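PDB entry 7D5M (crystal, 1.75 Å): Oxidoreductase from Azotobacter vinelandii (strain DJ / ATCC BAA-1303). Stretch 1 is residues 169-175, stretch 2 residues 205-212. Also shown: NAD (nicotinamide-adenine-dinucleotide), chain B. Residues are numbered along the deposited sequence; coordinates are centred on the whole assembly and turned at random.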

# COMPACT_ATOMS: atom_id res chain seq x y z
N HIS A 169 14.17 13.63 -6.93
CA HIS A 169 14.22 13.29 -5.48
C HIS A 169 14.69 11.85 -5.33
O HIS A 169 13.99 10.94 -5.78
N MET A 170 15.84 11.68 -4.70
CA MET A 170 16.54 10.39 -4.57
C MET A 170 16.77 10.11 -3.10
O MET A 170 17.10 11.05 -2.34
N GLN A 171 16.59 8.85 -2.70
CA GLN A 171 16.99 8.41 -1.35
C GLN A 171 17.49 6.98 -1.44
O GLN A 171 17.02 6.20 -2.28
N PHE A 172 18.46 6.67 -0.60
CA PHE A 172 18.77 5.28 -0.20
C PHE A 172 19.00 5.34 1.31
O PHE A 172 20.09 5.73 1.74
N ALA A 173 17.94 5.08 2.06
CA ALA A 173 17.86 5.35 3.52
C ALA A 173 17.33 4.11 4.23
O ALA A 173 16.11 3.93 4.31
N HIS A 174 18.25 3.26 4.69
CA HIS A 174 17.96 2.03 5.46
C HIS A 174 18.39 2.24 6.92
O HIS A 174 19.07 3.24 7.20
N GLY A 175 17.98 1.34 7.81
CA GLY A 175 18.21 1.50 9.25
C GLY A 175 19.15 0.46 9.82
O GLY A 175 19.29 0.42 11.04
N ASP A 205 28.41 4.52 -0.30
CA ASP A 205 27.90 3.14 -0.12
C ASP A 205 26.49 3.03 -0.72
O ASP A 205 26.19 2.01 -1.38
N VAL A 206 25.64 4.03 -0.49
CA VAL A 206 24.22 3.91 -0.90
C VAL A 206 23.77 5.11 -1.73
O VAL A 206 23.03 4.90 -2.68
N GLY A 207 24.23 6.33 -1.43
CA GLY A 207 23.79 7.53 -2.17
C GLY A 207 24.02 7.42 -3.67
O GLY A 207 23.19 7.92 -4.45
N THR A 208 25.12 6.79 -4.07
CA THR A 208 25.55 6.72 -5.50
C THR A 208 24.61 5.80 -6.29
O THR A 208 24.58 5.93 -7.53
N HIS A 209 23.85 4.93 -5.63
CA HIS A 209 22.92 4.01 -6.35
C HIS A 209 21.79 4.80 -7.02
O HIS A 209 21.63 4.71 -8.24
N PRO A 210 20.92 5.52 -6.27
CA PRO A 210 19.84 6.27 -6.92
C PRO A 210 20.38 7.44 -7.77
O PRO A 210 19.74 7.81 -8.72
N LEU A 211 21.57 7.97 -7.43
CA LEU A 211 22.24 8.98 -8.30
C LEU A 211 22.45 8.37 -9.69
O LEU A 211 22.06 9.01 -10.69
N TYR A 212 22.99 7.16 -9.76
CA TYR A 212 23.20 6.50 -11.06
C TYR A 212 21.86 6.27 -11.77
O TYR A 212 21.76 6.52 -12.97

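The strand running through Met170 and Phe172 and the helical stretch from Asp205 to Tyr212 run roughly antiparallel, at 147° between their N-to-C directions, with axes approaching to 7.0 Å. Alternation along the strand sends the CA-to-CB bonds of Met170 and Phe172 toward the helix and those of Gln171 and Ala173 away. The register follows: CA of Met170 lies 5.8 Å from CA of Pro210, and CA of Phe172 lies 5.7 Å from CA of Val206.

Phe172 gives up the most surface, 90 Å². Its t rotamer (chi1 -162°) brings one ring face against Val206, itself in the m rotamer: Val206 CB sits 3.9 Å from the Phe172 ring centroid and 24° off the ring normal, which identifies a CH-pi contact. Phe172 CD2 also comes within 3.4 Å of Val206 O, the carbonyl that accepts the backbone hydrogen bond from His209 N (N to O, 3.1 Å). Near the ring plane lie His209 CB, 3.9 Å from Phe172 CD2, and Pro210 CD, 4.0 Å from Phe172 CB. The Phe172 and His209 rings are oblique, with planes at 48° and centroids 6.0 Å apart. His209 (chi1 -84°, m) also approaches the bound NAD, its NE2 lying 3.4 Å from NAD N7N.

Pro210 carries the packing on to Met170. Met170 CB meets Pro210 CB at 3.9 Å, while its m, t, m side chain places SD 3.5 Å from Pro210 O and 3.8 Å from Leu211 CA. Although the CA-to-CB bond of Gln171 points away, its backbone O lies 3.7 Å from Pro210 CG.

No direct hydrogen bond crosses the interface; the side-chain contacts are chiefly apolar, through Phe172, Val206, Pro210 and Met170. The polar link is a water that donates to Asp205 OD2 (water O to OD2, 2.8 Å) and hydrogen-bonds His174 NE2 (water O to NE2, 2.8 Å). His174, in the p rotamer, also places CD2 4.2 Å from Val206 CG1, at its ring edge.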

# COMPACT_ATOMS: atom_id res chain seq x y z
CB HIS A 169 12.87 13.56 -4.83
CG HIS A 169 12.65 15.01 -4.61
ND1 HIS A 169 11.84 15.49 -3.62
CD2 HIS A 169 13.20 16.08 -5.22
CE1 HIS A 169 11.85 16.81 -3.66
NE2 HIS A 169 12.67 17.20 -4.64
CB MET A 170 17.87 10.45 -5.31
CG MET A 170 17.70 10.47 -6.81
SD MET A 170 19.14 11.09 -7.64
CE MET A 170 18.91 12.86 -7.46
CB GLN A 171 15.85 8.59 -0.35
CG GLN A 171 14.66 7.67 -0.56
CD GLN A 171 13.68 7.68 0.59
OE1 GLN A 171 13.01 8.68 0.84
NE2 GLN A 171 13.57 6.56 1.29
CB PHE A 172 19.94 4.72 -1.02
CG PHE A 172 20.04 3.22 -0.99
CD1 PHE A 172 19.51 2.47 0.04
CD2 PHE A 172 20.70 2.54 -2.01
CE1 PHE A 172 19.63 1.09 0.06
CE2 PHE A 172 20.83 1.17 -1.99
CZ PHE A 172 20.28 0.44 -0.96
CB ALA A 173 16.97 6.55 3.76
CB HIS A 174 18.65 0.82 4.82
CG HIS A 174 20.13 0.83 4.98
ND1 HIS A 174 20.75 0.33 6.11
CD2 HIS A 174 21.11 1.26 4.16
CE1 HIS A 174 22.06 0.46 5.97
NE2 HIS A 174 22.31 1.00 4.77
CB ASP A 205 27.90 2.72 1.35
CG ASP A 205 27.73 1.23 1.52
OD1 ASP A 205 28.60 0.49 1.05
OD2 ASP A 205 26.71 0.82 2.10
CB VAL A 206 23.31 3.63 0.32
CG1 VAL A 206 23.60 2.25 0.90
CG2 VAL A 206 23.40 4.71 1.38
CB THR A 208 27.00 6.27 -5.65
OG1 THR A 208 27.20 5.12 -4.84
CG2 THR A 208 27.98 7.36 -5.27
CB HIS A 209 22.43 2.90 -5.44
CG HIS A 209 23.36 1.74 -5.36
ND1 HIS A 209 23.76 1.03 -6.47
CD2 HIS A 209 23.96 1.16 -4.29
CE1 HIS A 209 24.55 0.04 -6.10
NE2 HIS A 209 24.71 0.10 -4.76
CB PRO A 210 18.96 6.74 -5.75
CG PRO A 210 19.88 6.71 -4.54
CD PRO A 210 20.84 5.57 -4.81
CB LEU A 211 23.58 9.41 -7.70
CG LEU A 211 24.31 10.48 -8.51
CD1 LEU A 211 23.72 11.85 -8.23
CD2 LEU A 211 25.80 10.46 -8.23
CB TYR A 212 24.00 5.20 -10.96
CG TYR A 212 24.17 4.61 -12.34
CD1 TYR A 212 24.95 5.28 -13.28
CD2 TYR A 212 23.51 3.46 -12.74
CE1 TYR A 212 25.07 4.80 -14.57
CE2 TYR A 212 23.62 2.98 -14.03
CZ TYR A 212 24.41 3.64 -14.95
OH TYR A 212 24.57 3.18 -16.23
PA NAD B . 32.77 -8.22 2.49
O1A NAD B . 33.71 -7.72 3.55
O2A NAD B . 31.47 -8.85 2.87
O5B NAD B . 33.58 -9.21 1.53
C5B NAD B . 34.98 -9.00 1.18
C4B NAD B . 35.49 -10.26 0.52
O4B NAD B . 36.74 -10.00 -0.17
C3B NAD B . 35.80 -11.42 1.48
O3B NAD B . 35.52 -12.66 0.84
C2B NAD B . 37.30 -11.22 1.74
O2B NAD B . 37.97 -12.37 2.20
C1B NAD B . 37.74 -10.86 0.33
N9A NAD B . 39.01 -10.14 0.24
C8A NAD B . 39.38 -9.06 1.00
N7A NAD B . 40.55 -8.58 0.65
C5A NAD B . 40.96 -9.37 -0.40
C6A NAD B . 42.11 -9.34 -1.21
N6A NAD B . 43.09 -8.43 -1.08
N1A NAD B . 42.21 -10.27 -2.19
C2A NAD B . 41.22 -11.17 -2.32
N3A NAD B . 40.09 -11.29 -1.63
C4A NAD B . 40.01 -10.34 -0.67
O3 NAD B . 32.41 -7.00 1.48
PN NAD B . 31.10 -6.80 0.55
O1N NAD B . 29.99 -6.19 1.36
O2N NAD B . 30.84 -8.08 -0.19
O5D NAD B . 31.61 -5.67 -0.47
C5D NAD B . 32.72 -5.89 -1.35
C4D NAD B . 32.65 -4.80 -2.39
O4D NAD B . 31.35 -4.86 -3.04
C3D NAD B . 32.76 -3.38 -1.82
O3D NAD B . 33.45 -2.56 -2.74
C2D NAD B . 31.29 -2.95 -1.67
O2D NAD B . 31.11 -1.55 -1.72
C1D NAD B . 30.68 -3.62 -2.90
N1N NAD B . 29.21 -3.89 -2.80
C2N NAD B . 28.38 -3.47 -3.82
C3N NAD B . 27.00 -3.66 -3.73
C7N NAD B . 26.18 -3.31 -4.96
O7N NAD B . 26.76 -3.13 -6.03
N7N NAD B . 24.86 -3.25 -4.81
C4N NAD B . 26.46 -4.16 -2.55
C5N NAD B . 27.31 -4.57 -1.52
C6N NAD B . 28.67 -4.56 -1.74
O HOH W 1 24.95 1.64 4.06